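Local coordinates for uncharacterized protein (Trypanosoma brucei, PDB 2Q0X), which is of unknown function but has the alpha/beta-hydrolase fold, and is named as a component of the paraflagellar rod, at residues A[143-148]-A[199-204]; A[157-162]-A[180-185]; A[203-208]-A[235-240]; A[211-216]-A[252-257]. All coordinates share one frame; numbering follows the deposited sequence.

Overall arrangement
Followed from the N terminus, the chain completes its sixth strand at 135-143 and then makes a long, partly helical excursion before the next strand, 227-232. Contact 1 closes a loop of 50 residues, where the start of helix 200-209 returns to 143-148. Contact 2 falls within this loop and braces the insertion internally, joining helix 154-170 to the irregular segment that follows it; Y183 touches contact 1. Contact 3 begins on A203 and V204, which it shares with contact 1, and ties helix 200-209 to the loop after strand 227-232. Contact 4 crosses it, since 211-216 precedes 235-240 but meets 252-257 beyond it, at the end of helix 241-254.

Contact 1 (A[143-148]-A[199-204]); sequences VVCDPE and TLQEAV
The carboxamide of Q201 pairs with the backbone of C145 as though it were another peptide group. Its OE1 accepts from C145 N at 2.9 Å (160° at the hydrogen), and its NE2 donates to C145 O at 3.0 Å (165°). C145 O lies close to the plane of the amide, yet the NE2 donor stands above the plane of the C145 carbonyl. With two bonds to one residue, and a further one from NE2 to N206 OD1, the amide is held in rotation as well as in position. A bend at chi2 (75°) turns it off the helix toward the loop. A water adds a looser link, donating to V143 O at 2.7 Å and accepting weakly from Q201 N.

V144 and C145 also pack against the Q201 amide: V144 CB lies 3.4 Å from Q201 OE1, and C145 SG rests 3.7 Å from Q201 NE2.

Within the helical partner, T199 and E202 form a capping box. E202 OE1 accepts both from T199 N (3.0 Å) and from T199 OG1 (2.6 Å), fixing the first turn from which Q201 projects. The loop after the sixth strand is thus secured to the helical insertion that follows it, a position where alpha/beta-hydrolase folds commonly carry their cap.

Contact 2 (A[157-162]-A[180-185]); sequences CAARKE and LKHYDI
Y183 OH is gripped by several groups: it hydrogen-bonds to E202 OE2, and R273 NH2 and T199 OG1 add weaker bonds. With its hydroxyl so held, the tyrosine offers the rim of its ring to R160, whose NE lies 3.4 Å from Y183 CD1, near the ring plane. Guanidinium and phenol planes stand almost perpendicular, at 87°, so Y183 CE1 lies over a face of the guanidinium while the arginine meets the phenol at its edge; this is no flat stack.

The same NE donates to H182 O, a weak bond of 3.3 Å, the carbonyl oxygen lying at the edge of the guanidinium. A bend at chi3 (-42°) swings the group round toward that carbonyl, and R160 CG passes 3.6 Å from H182 O on the way. Within the insertion between the sixth and seventh strands of the alpha/beta-hydrolase fold, helix 154-170 is joined in this way to the loop between it and helix 189-193.

One residue before R160, A159 O covers one face of the H182 imidazole, 4.1 Å from H182 CD2. A159 CB approaches H182 CD2 to 4.3 Å. Beyond these segments, the H182 ring also meets that of H163.

Contact 3 (A[203-208]-A[235-240]); sequences AVWNPC and VQYKPS
Two aromatic side chains, W205 and Y237, make the meeting here while the backbones stay far apart, W205 and P239 having the nearest alpha carbons of the two segments at 10.8 Å. Both aromatic residues are extended toward each other. W205 carries CG opposite its backbone N (chi1 -158°), and in Y237 the same torsion is almost exactly trans (-179°), which sends the phenol straight out from the loop with its hydroxyl leading.

The two are joined by a single hydrogen bond, somewhat bent, from W205 NE1 to Y237 OH, 3.1 Å long. The hydroxyl oxygen lies practically in the indole plane, and the buried indole nitrogen thereby finds an acceptor. Around this bond the rings meet rim to rim, neither lying over the face of the other. Their planes are turned 79° apart, with the centroid of the Y237 ring 5.9 Å from that of the five-membered ring of W205. On the benzo side of the indole, W205 CZ2 passes 4.0 Å from Y237 CE2.

P239 touches both rings. Its CB sits 4.0 Å from W205 CZ2, at the edge of the indole, while its CD lies over the centre of one face of the phenol.

W205, on helix 200-209, also touches V247 of helix 241-254 and L231 of strand 227-232. The contact therefore joins the helical insertion to the loop leading from the seventh strand into its following helix, with D146 beside Y237.

Contact 4 (A[211-216]-A[252-257]); sequences KEFDVL and RDHTGC
F213 and H254 both set CG opposite their own carbonyl carbon, with chi1 at -68° and -60°; each torsion sends its ring out beside its own backbone N, and the rings meet between the two helices. The pair is an offset stack between two helices of the alpha/beta-hydrolase fold: the short, weakly bonded helix 213-218 of the insertion before the seventh strand, and the C-terminal end of helix 241-254, which follows that strand. The ring centroids of F213 and H254 are 4.4 Å apart and the planes are tilted by 23°. F213 also reaches across with its methylene, CB making a CH-pi contact 4.1 Å from the centroid of the H254 ring.

L216, one turn further along, is the third partner. Its CD1 comes within 3.5 Å of H254 ND1, approaching the imidazole obliquely, and its CB lies 3.9 Å from H254 CB. Although ND1 is next to this methyl, its polar partner is G250 O, in the preceding turn of its own helix; that bond helps fix the ring's rotation.

Just before F213 the chain ends helix 200-209 in a Schellman motif, with K211, of positive phi, at C-prime and E212 N bonded back to P207 O. The phenyl ring of F213 has L216 CD1 at its edge, and K211 CA stands 3.9 Å above the F213 ring plane, on the face turned away from H254.

Contact 1 (A[143-148]-A[199-204])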
loop_
_atom_site.group_PDB
_atom_site.type_symbol
_atom_site.label_atom_id
_atom_site.label_comp_id
_atom_site.label_asym_id
_atom_site.label_seq_id
_atom_site.Cartn_x
_atom_site.Cartn_y
_atom_site.Cartn_z
ATOM N N VAL A 143 19.670 -7.256 5.664
ATOM C CA VAL A 143 20.060 -8.643 5.853
ATOM C C VAL A 143 21.053 -8.983 4.767
ATOM O O VAL A 143 20.815 -8.726 3.598
ATOM C CB VAL A 143 18.870 -9.592 5.734
ATOM C CG1 VAL A 143 19.336 -11.066 5.935
ATOM C CG2 VAL A 143 17.749 -9.173 6.719
ATOM N N VAL A 144 22.168 -9.573 5.155
ATOM C CA VAL A 144 23.226 -9.906 4.204
ATOM C C VAL A 144 23.430 -11.423 4.160
ATOM O O VAL A 144 23.118 -12.119 5.122
ATOM C CB VAL A 144 24.548 -9.207 4.578
ATOM C CG1 VAL A 144 24.382 -7.719 4.473
ATOM C CG2 VAL A 144 24.998 -9.602 6.003
ATOM N N CYS A 145 23.947 -11.905 3.033
ATOM C CA CYS A 145 24.339 -13.302 2.868
ATOM C C CYS A 145 25.786 -13.400 2.341
ATOM O O CYS A 145 26.425 -12.395 2.049
ATOM C CB CYS A 145 23.373 -13.986 1.910
ATOM S SG CYS A 145 23.405 -13.321 0.239
ATOM N N ASP A 146 26.296 -14.619 2.221
ATOM C CA ASP A 146 27.598 -14.857 1.608
ATOM C C ASP A 146 27.590 -14.336 0.164
ATOM O O ASP A 146 26.725 -14.710 -0.599
ATOM C CB ASP A 146 27.932 -16.357 1.637
ATOM C CG ASP A 146 29.391 -16.655 1.292
ATOM O OD1 ASP A 146 30.023 -15.920 0.501
ATOM O OD2 ASP A 146 29.916 -17.650 1.823
ATOM N N PRO A 147 28.551 -13.460 -0.201
ATOM C CA PRO A 147 28.651 -12.948 -1.578
ATOM C C PRO A 147 28.793 -14.026 -2.655
ATOM O O PRO A 147 28.430 -13.784 -3.811
ATOM C CB PRO A 147 29.909 -12.079 -1.540
ATOM C CG PRO A 147 30.074 -11.702 -0.130
ATOM C CD PRO A 147 29.577 -12.856 0.675
ATOM N N GLU A 148 29.309 -15.197 -2.269
ATOM C CA GLU A 148 29.463 -16.319 -3.184
ATOM C C GLU A 148 28.180 -17.124 -3.368
ATOM O O GLU A 148 28.174 -18.112 -4.097
ATOM C CB GLU A 148 30.616 -17.229 -2.727
ATOM C CG GLU A 148 31.967 -16.505 -2.637
ATOM C CD GLU A 148 32.303 -15.697 -3.897
ATOM O OE1 GLU A 148 32.133 -16.246 -5.017
ATOM O OE2 GLU A 148 32.739 -14.519 -3.766
ATOM N N THR A 199 19.864 -3.151 -2.096
ATOM C CA THR A 199 19.985 -3.401 -0.655
ATOM C C THR A 199 21.423 -3.186 -0.213
ATOM O O THR A 199 22.294 -2.895 -1.018
ATOM C CB THR A 199 19.581 -4.853 -0.315
ATOM O OG1 THR A 199 20.476 -5.766 -0.983
ATOM C CG2 THR A 199 18.110 -5.126 -0.750
ATOM N N LEU A 200 21.656 -3.324 1.085
ATOM C CA LEU A 200 22.992 -3.279 1.649
ATOM C C LEU A 200 23.917 -4.396 1.167
ATOM O O LEU A 200 25.138 -4.266 1.277
ATOM C CB LEU A 200 22.910 -3.291 3.161
ATOM C CG LEU A 200 22.341 -2.013 3.776
ATOM C CD1 LEU A 200 22.551 -2.038 5.258
ATOM C CD2 LEU A 200 22.968 -0.780 3.180
ATOM N N GLN A 201 23.363 -5.503 0.655
ATOM C CA GLN A 201 24.205 -6.504 -0.010
ATOM C C GLN A 201 25.033 -5.860 -1.129
ATOM O O GLN A 201 26.257 -5.994 -1.172
ATOM C CB GLN A 201 23.368 -7.648 -0.571
ATOM C CG GLN A 201 24.167 -8.876 -1.018
ATOM C CD GLN A 201 24.673 -9.702 0.140
ATOM O OE1 GLN A 201 24.096 -9.669 1.231
ATOM N NE2 GLN A 201 25.761 -10.462 -0.086
ATOM N N GLU A 202 24.368 -5.148 -2.032
ATOM C CA GLU A 202 25.063 -4.522 -3.168
ATOM C C GLU A 202 25.815 -3.245 -2.759
ATOM O O GLU A 202 26.923 -2.992 -3.233
ATOM C CB GLU A 202 24.066 -4.198 -4.284
ATOM C CG GLU A 202 23.386 -5.445 -4.889
ATOM C CD GLU A 202 21.990 -5.711 -4.363
ATOM O OE1 GLU A 202 21.673 -5.335 -3.205
ATOM O OE2 GLU A 202 21.206 -6.330 -5.117
ATOM N N ALA A 203 25.211 -2.463 -1.865
ATOM C CA ALA A 203 25.771 -1.171 -1.452
ATOM C C ALA A 203 27.007 -1.300 -0.546
ATOM O O ALA A 203 27.908 -0.483 -0.630
ATOM C CB ALA A 203 24.714 -0.337 -0.777
ATOM N N VAL A 204 27.037 -2.324 0.318
ATOM C CA VAL A 204 28.081 -2.419 1.340
ATOM C C VAL A 204 28.776 -3.791 1.400
ATOM O O VAL A 204 29.994 -3.871 1.310
ATOM C CB VAL A 204 27.502 -2.056 2.736
ATOM C CG1 VAL A 204 28.481 -2.378 3.854
ATOM C CG2 VAL A 204 27.108 -0.585 2.791
HETATM O O HOH W 1 20.867 -6.142 2.719
#

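Contact 2 (A[157-162]-A[180-185])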
loop_
_atom_site.group_PDB
_atom_site.type_symbol
_atom_site.label_atom_id
_atom_site.label_comp_id
_atom_site.label_asym_id
_atom_site.label_seq_id
_atom_site.Cartn_x
_atom_site.Cartn_y
_atom_site.Cartn_z
ATOM N N CYS A 157 24.951 -11.949 -10.992
ATOM C CA CYS A 157 24.708 -10.517 -11.190
ATOM C C CYS A 157 24.468 -10.200 -12.658
ATOM O O CYS A 157 23.542 -9.461 -12.992
ATOM C CB CYS A 157 25.875 -9.679 -10.676
ATOM S SG CYS A 157 26.099 -9.731 -8.898
ATOM N N ALA A 158 25.302 -10.765 -13.526
ATOM C CA ALA A 158 25.149 -10.609 -14.974
ATOM C C ALA A 158 23.863 -11.262 -15.483
ATOM O O ALA A 158 23.214 -10.739 -16.392
ATOM C CB ALA A 158 26.361 -11.198 -15.699
ATOM N N ALA A 159 23.512 -12.409 -14.900
ATOM C CA ALA A 159 22.318 -13.155 -15.289
ATOM C C ALA A 159 21.037 -12.422 -14.877
ATOM O O ALA A 159 20.078 -12.361 -15.653
ATOM C CB ALA A 159 22.352 -14.561 -14.692
ATOM N N ARG A 160 21.035 -11.870 -13.661
ATOM C CA ARG A 160 19.937 -11.024 -13.175
ATOM C C ARG A 160 19.827 -9.732 -13.983
ATOM O O ARG A 160 18.722 -9.275 -14.274
ATOM C CB ARG A 160 20.142 -10.672 -11.695
ATOM C CG ARG A 160 19.023 -9.848 -11.085
ATOM C CD ARG A 160 19.442 -9.097 -9.838
ATOM N NE ARG A 160 20.282 -9.890 -8.939
ATOM C CZ ARG A 160 21.547 -9.622 -8.630
ATOM N NH1 ARG A 160 22.182 -8.574 -9.144
ATOM N NH2 ARG A 160 22.203 -10.405 -7.786
ATOM N N LYS A 161 20.971 -9.129 -14.306
ATOM C CA LYS A 161 21.006 -7.877 -15.080
ATOM C C LYS A 161 20.349 -8.084 -16.443
ATOM O O LYS A 161 19.548 -7.262 -16.890
ATOM C CB LYS A 161 22.453 -7.394 -15.272
ATOM C CG LYS A 161 22.609 -6.117 -16.116
ATOM C CD LYS A 161 24.018 -5.511 -15.973
ATOM C CE LYS A 161 24.202 -4.219 -16.800
ATOM N NZ LYS A 161 24.354 -4.437 -18.276
ATOM N N GLU A 162 20.703 -9.196 -17.081
ATOM C CA GLU A 162 20.177 -9.565 -18.392
ATOM C C GLU A 162 18.690 -9.872 -18.312
ATOM O O GLU A 162 17.909 -9.372 -19.119
ATOM C CB GLU A 162 20.940 -10.782 -18.928
ATOM C CG GLU A 162 20.588 -11.200 -20.342
ATOM C CD GLU A 162 21.413 -12.386 -20.801
ATOM O OE1 GLU A 162 22.338 -12.786 -20.053
ATOM O OE2 GLU A 162 21.150 -12.918 -21.905
ATOM N N LEU A 180 11.718 -14.184 -9.296
ATOM C CA LEU A 180 11.860 -15.063 -8.129
ATOM C C LEU A 180 13.108 -15.960 -8.146
ATOM O O LEU A 180 13.631 -16.296 -7.086
ATOM C CB LEU A 180 10.591 -15.904 -7.886
ATOM C CG LEU A 180 9.607 -15.359 -6.826
ATOM C CD1 LEU A 180 8.542 -14.512 -7.462
ATOM C CD2 LEU A 180 8.944 -16.491 -6.036
ATOM N N LYS A 181 13.601 -16.330 -9.323
ATOM C CA LYS A 181 14.774 -17.206 -9.387
ATOM C C LYS A 181 16.066 -16.387 -9.471
ATOM O O LYS A 181 17.139 -16.870 -9.125
ATOM C CB LYS A 181 14.634 -18.242 -10.532
ATOM C CG LYS A 181 15.427 -17.959 -11.806
ATOM C CD LYS A 181 15.189 -19.021 -12.877
ATOM C CE LYS A 181 13.840 -18.865 -13.595
ATOM N NZ LYS A 181 12.796 -19.843 -13.138
ATOM N N HIS A 182 15.946 -15.128 -9.880
ATOM C CA HIS A 182 17.095 -14.243 -10.044
ATOM C C HIS A 182 17.340 -13.261 -8.890
ATOM O O HIS A 182 18.397 -12.646 -8.831
ATOM C CB HIS A 182 16.976 -13.502 -11.380
ATOM C CG HIS A 182 17.251 -14.377 -12.565
ATOM N ND1 HIS A 182 16.271 -14.766 -13.450
ATOM C CD2 HIS A 182 18.395 -14.969 -12.985
ATOM C CE1 HIS A 182 16.802 -15.540 -14.380
ATOM N NE2 HIS A 182 18.090 -15.678 -14.122
ATOM N N TYR A 183 16.384 -13.105 -7.979
ATOM C CA TYR A 183 16.612 -12.307 -6.765
ATOM C C TYR A 183 15.858 -12.934 -5.612
ATOM O O TYR A 183 14.955 -13.723 -5.847
ATOM C CB TYR A 183 16.178 -10.841 -6.965
ATOM C CG TYR A 183 16.931 -9.855 -6.083
ATOM C CD1 TYR A 183 18.297 -9.691 -6.212
ATOM C CD2 TYR A 183 16.273 -9.116 -5.115
ATOM C CE1 TYR A 183 18.990 -8.800 -5.417
ATOM C CE2 TYR A 183 16.947 -8.226 -4.310
ATOM C CZ TYR A 183 18.310 -8.067 -4.461
ATOM O OH TYR A 183 18.990 -7.178 -3.665
ATOM N N ASP A 184 16.233 -12.598 -4.377
ATOM C CA ASP A 184 15.614 -13.207 -3.186
ATOM C C ASP A 184 14.486 -12.373 -2.568
ATOM O O ASP A 184 13.365 -12.833 -2.454
ATOM C CB ASP A 184 16.669 -13.565 -2.119
ATOM C CG ASP A 184 17.694 -12.468 -1.892
ATOM O OD1 ASP A 184 17.544 -11.374 -2.459
ATOM O OD2 ASP A 184 18.659 -12.711 -1.145
ATOM N N ILE A 185 14.794 -11.147 -2.160
ATOM C CA ILE A 185 13.807 -10.257 -1.578
ATOM C C ILE A 185 12.811 -9.881 -2.686
ATOM O O ILE A 185 13.223 -9.716 -3.836
ATOM C CB ILE A 185 14.513 -9.008 -0.993
ATOM C CG1 ILE A 185 15.371 -9.410 0.221
ATOM C CG2 ILE A 185 13.498 -7.913 -0.626
ATOM C CD1 ILE A 185 16.332 -8.336 0.661
#

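Contact 3 (A[203-208]-A[235-240])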
loop_
_atom_site.group_PDB
_atom_site.type_symbol
_atom_site.label_atom_id
_atom_site.label_comp_id
_atom_site.label_asym_id
_atom_site.label_seq_id
_atom_site.Cartn_x
_atom_site.Cartn_y
_atom_site.Cartn_z
ATOM N N ALA A 203 25.211 -2.463 -1.865
ATOM C CA ALA A 203 25.771 -1.171 -1.452
ATOM C C ALA A 203 27.007 -1.300 -0.546
ATOM O O ALA A 203 27.908 -0.483 -0.630
ATOM C CB ALA A 203 24.714 -0.337 -0.777
ATOM N N VAL A 204 27.037 -2.324 0.318
ATOM C CA VAL A 204 28.081 -2.419 1.340
ATOM C C VAL A 204 28.776 -3.791 1.400
ATOM O O VAL A 204 29.994 -3.871 1.310
ATOM C CB VAL A 204 27.502 -2.056 2.736
ATOM C CG1 VAL A 204 28.481 -2.378 3.854
ATOM C CG2 VAL A 204 27.108 -0.585 2.791
ATOM N N TRP A 205 28.009 -4.857 1.533
ATOM C CA TRP A 205 28.566 -6.159 1.865
ATOM C C TRP A 205 29.455 -6.700 0.757
ATOM O O TRP A 205 30.651 -6.961 0.970
ATOM C CB TRP A 205 27.447 -7.160 2.173
ATOM C CG TRP A 205 27.902 -8.313 3.002
ATOM C CD1 TRP A 205 28.042 -9.592 2.600
ATOM C CD2 TRP A 205 28.289 -8.271 4.383
ATOM N NE1 TRP A 205 28.492 -10.368 3.642
ATOM C CE2 TRP A 205 28.654 -9.578 4.750
ATOM C CE3 TRP A 205 28.357 -7.253 5.344
ATOM C CZ2 TRP A 205 29.083 -9.904 6.043
ATOM C CZ3 TRP A 205 28.778 -7.569 6.632
ATOM C CH2 TRP A 205 29.132 -8.888 6.972
ATOM N N ASN A 206 28.862 -6.866 -0.423
ATOM C CA ASN A 206 29.605 -7.337 -1.593
ATOM C C ASN A 206 30.861 -6.525 -1.909
ATOM O O ASN A 206 31.952 -7.087 -1.943
ATOM C CB ASN A 206 28.663 -7.439 -2.812
ATOM C CG ASN A 206 27.713 -8.625 -2.717
ATOM O OD1 ASN A 206 27.828 -9.469 -1.816
ATOM N ND2 ASN A 206 26.782 -8.712 -3.662
ATOM N N PRO A 207 30.731 -5.204 -2.131
ATOM C CA PRO A 207 31.952 -4.440 -2.437
ATOM C C PRO A 207 33.009 -4.420 -1.335
ATOM O O PRO A 207 34.191 -4.371 -1.642
ATOM C CB PRO A 207 31.428 -3.029 -2.727
ATOM C CG PRO A 207 30.036 -2.995 -2.146
ATOM C CD PRO A 207 29.523 -4.362 -2.171
ATOM N N CYS A 208 32.599 -4.460 -0.066
ATOM C CA CYS A 208 33.569 -4.461 1.030
ATOM C C CYS A 208 34.331 -5.781 1.092
ATOM O O CYS A 208 35.538 -5.782 1.191
ATOM C CB CYS A 208 32.906 -4.207 2.384
ATOM S SG CYS A 208 32.584 -2.492 2.780
ATOM N N VAL A 235 21.104 -17.408 10.586
ATOM C CA VAL A 235 22.024 -18.097 11.494
ATOM C C VAL A 235 23.041 -19.020 10.792
ATOM O O VAL A 235 24.102 -19.306 11.344
ATOM C CB VAL A 235 21.217 -18.906 12.574
ATOM C CG1 VAL A 235 20.322 -19.974 11.925
ATOM C CG2 VAL A 235 22.150 -19.534 13.614
ATOM N N GLN A 236 22.710 -19.483 9.586
ATOM C CA GLN A 236 23.565 -20.402 8.829
ATOM C C GLN A 236 24.768 -19.687 8.232
ATOM O O GLN A 236 25.765 -20.315 7.904
ATOM C CB GLN A 236 22.767 -21.067 7.705
ATOM N N TYR A 237 24.669 -18.368 8.079
ATOM C CA TYR A 237 25.778 -17.581 7.564
ATOM C C TYR A 237 26.660 -17.093 8.721
ATOM O O TYR A 237 26.194 -16.435 9.641
ATOM C CB TYR A 237 25.259 -16.426 6.709
ATOM C CG TYR A 237 26.352 -15.574 6.131
ATOM C CD1 TYR A 237 27.483 -16.155 5.551
ATOM C CD2 TYR A 237 26.259 -14.180 6.153
ATOM C CE1 TYR A 237 28.492 -15.373 5.020
ATOM C CE2 TYR A 237 27.265 -13.394 5.625
ATOM C CZ TYR A 237 28.375 -13.994 5.070
ATOM O OH TYR A 237 29.350 -13.218 4.550
ATOM N N LYS A 238 27.934 -17.462 8.677
ATOM C CA LYS A 238 28.871 -17.171 9.750
ATOM C C LYS A 238 30.018 -16.329 9.190
ATOM O O LYS A 238 31.050 -16.872 8.791
ATOM C CB LYS A 238 29.413 -18.472 10.345
ATOM C CG LYS A 238 28.346 -19.386 10.956
ATOM N N PRO A 239 29.833 -14.998 9.135
ATOM C CA PRO A 239 30.934 -14.147 8.661
ATOM C C PRO A 239 32.107 -14.173 9.633
ATOM O O PRO A 239 31.916 -13.977 10.840
ATOM C CB PRO A 239 30.314 -12.752 8.588
ATOM C CG PRO A 239 29.088 -12.805 9.429
ATOM C CD PRO A 239 28.631 -14.226 9.481
ATOM N N SER A 240 33.302 -14.435 9.101
ATOM C CA SER A 240 34.527 -14.473 9.885
ATOM C C SER A 240 34.859 -13.124 10.496
ATOM O O SER A 240 34.328 -12.083 10.076
ATOM C CB SER A 240 35.687 -14.927 9.005
ATOM O OG SER A 240 35.748 -14.173 7.812
#

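Contact 4 (A[211-216]-A[252-257])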
loop_
_atom_site.group_PDB
_atom_site.type_symbol
_atom_site.label_atom_id
_atom_site.label_comp_id
_atom_site.label_asym_id
_atom_site.label_seq_id
_atom_site.Cartn_x
_atom_site.Cartn_y
_atom_site.Cartn_z
ATOM N N LYS A 211 36.641 -5.937 -1.906
ATOM C CA LYS A 211 37.533 -4.776 -2.027
ATOM C C LYS A 211 37.276 -3.933 -3.283
ATOM O O LYS A 211 38.213 -3.362 -3.867
ATOM C CB LYS A 211 39.005 -5.217 -1.926
ATOM C CG LYS A 211 39.508 -5.411 -0.467
ATOM C CD LYS A 211 39.755 -6.872 -0.038
ATOM C CE LYS A 211 41.178 -7.332 -0.297
ATOM N NZ LYS A 211 41.716 -8.288 0.738
ATOM N N GLU A 212 36.011 -3.860 -3.691
ATOM C CA GLU A 212 35.600 -3.057 -4.840
ATOM C C GLU A 212 35.310 -1.653 -4.356
ATOM O O GLU A 212 34.162 -1.253 -4.224
ATOM C CB GLU A 212 34.358 -3.638 -5.508
ATOM C CG GLU A 212 34.591 -4.949 -6.224
ATOM C CD GLU A 212 33.324 -5.800 -6.353
ATOM O OE1 GLU A 212 32.255 -5.420 -5.803
ATOM O OE2 GLU A 212 33.408 -6.871 -7.000
ATOM N N PHE A 213 36.369 -0.895 -4.112
ATOM C CA PHE A 213 36.240 0.370 -3.405
ATOM C C PHE A 213 35.713 1.520 -4.251
ATOM O O PHE A 213 35.105 2.436 -3.714
ATOM C CB PHE A 213 37.552 0.711 -2.709
ATOM C CG PHE A 213 37.881 -0.231 -1.567
ATOM C CD1 PHE A 213 36.932 -0.529 -0.605
ATOM C CD2 PHE A 213 39.135 -0.804 -1.452
ATOM C CE1 PHE A 213 37.215 -1.387 0.451
ATOM C CE2 PHE A 213 39.421 -1.664 -0.393
ATOM C CZ PHE A 213 38.465 -1.939 0.561
ATOM N N ASP A 214 35.872 1.449 -5.564
ATOM C CA ASP A 214 35.191 2.402 -6.438
ATOM C C ASP A 214 33.660 2.366 -6.276
ATOM O O ASP A 214 33.018 3.414 -6.291
ATOM C CB ASP A 214 35.606 2.231 -7.912
ATOM C CG ASP A 214 35.278 0.855 -8.482
ATOM O OD1 ASP A 214 35.104 0.777 -9.719
ATOM O OD2 ASP A 214 35.207 -0.141 -7.724
ATOM N N VAL A 215 33.083 1.177 -6.099
ATOM C CA VAL A 215 31.640 1.053 -5.926
ATOM C C VAL A 215 31.177 1.783 -4.666
ATOM O O VAL A 215 30.128 2.421 -4.671
ATOM C CB VAL A 215 31.175 -0.423 -5.856
ATOM C CG1 VAL A 215 29.692 -0.491 -5.580
ATOM C CG2 VAL A 215 31.511 -1.149 -7.149
ATOM N N LEU A 216 31.976 1.704 -3.604
ATOM C CA LEU A 216 31.623 2.327 -2.340
ATOM C C LEU A 216 31.481 3.849 -2.441
ATOM O O LEU A 216 30.698 4.439 -1.703
ATOM C CB LEU A 216 32.631 1.960 -1.250
ATOM C CG LEU A 216 32.723 0.501 -0.794
ATOM C CD1 LEU A 216 33.754 0.438 0.331
ATOM C CD2 LEU A 216 31.345 -0.083 -0.349
ATOM N N ARG A 252 34.315 2.668 7.042
ATOM C CA ARG A 252 35.008 3.803 7.673
ATOM C C ARG A 252 35.873 4.634 6.738
ATOM O O ARG A 252 35.985 5.869 6.894
ATOM C CB ARG A 252 35.908 3.320 8.793
ATOM C CG ARG A 252 35.162 2.850 10.011
ATOM C CD ARG A 252 36.168 2.438 11.066
ATOM N NE ARG A 252 35.552 2.085 12.346
ATOM C CZ ARG A 252 36.210 1.545 13.372
ATOM N NH1 ARG A 252 37.513 1.277 13.280
ATOM N NH2 ARG A 252 35.560 1.260 14.497
ATOM N N ASP A 253 36.519 3.951 5.793
ATOM C CA ASP A 253 37.453 4.600 4.886
ATOM C C ASP A 253 36.787 5.242 3.673
ATOM O O ASP A 253 37.409 6.068 2.988
ATOM C CB ASP A 253 38.498 3.590 4.411
ATOM C CG ASP A 253 39.476 3.198 5.501
ATOM O OD1 ASP A 253 39.324 3.651 6.649
ATOM O OD2 ASP A 253 40.394 2.413 5.205
ATOM N N HIS A 254 35.547 4.840 3.388
ATOM C CA HIS A 254 34.868 5.255 2.168
ATOM C C HIS A 254 33.542 5.939 2.357
ATOM O O HIS A 254 32.987 6.436 1.402
ATOM C CB HIS A 254 34.757 4.073 1.201
ATOM C CG HIS A 254 36.091 3.526 0.803
ATOM N ND1 HIS A 254 36.584 2.334 1.289
ATOM C CD2 HIS A 254 37.061 4.039 0.016
ATOM C CE1 HIS A 254 37.794 2.128 0.803
ATOM N NE2 HIS A 254 38.110 3.154 0.033
ATOM N N THR A 255 33.036 6.023 3.577
ATOM C CA THR A 255 31.842 6.826 3.796
ATOM C C THR A 255 32.246 8.305 3.686
ATOM O O THR A 255 33.359 8.657 4.044
ATOM C CB THR A 255 31.182 6.500 5.144
ATOM O OG1 THR A 255 30.819 5.117 5.151
ATOM C CG2 THR A 255 29.912 7.349 5.378
ATOM N N GLY A 256 31.339 9.153 3.205
ATOM C CA GLY A 256 31.613 10.579 3.045
ATOM C C GLY A 256 31.608 11.367 4.346
ATOM O O GLY A 256 31.705 12.563 4.328
ATOM N N CYS A 257 31.451 10.685 5.470
ATOM C CA CYS A 257 31.540 11.275 6.797
ATOM C C CYS A 257 32.197 10.223 7.674
ATOM O O CYS A 257 31.863 9.033 7.574
ATOM C CB CYS A 257 30.139 11.581 7.314
ATOM S SG CYS A 257 29.988 12.050 9.047
#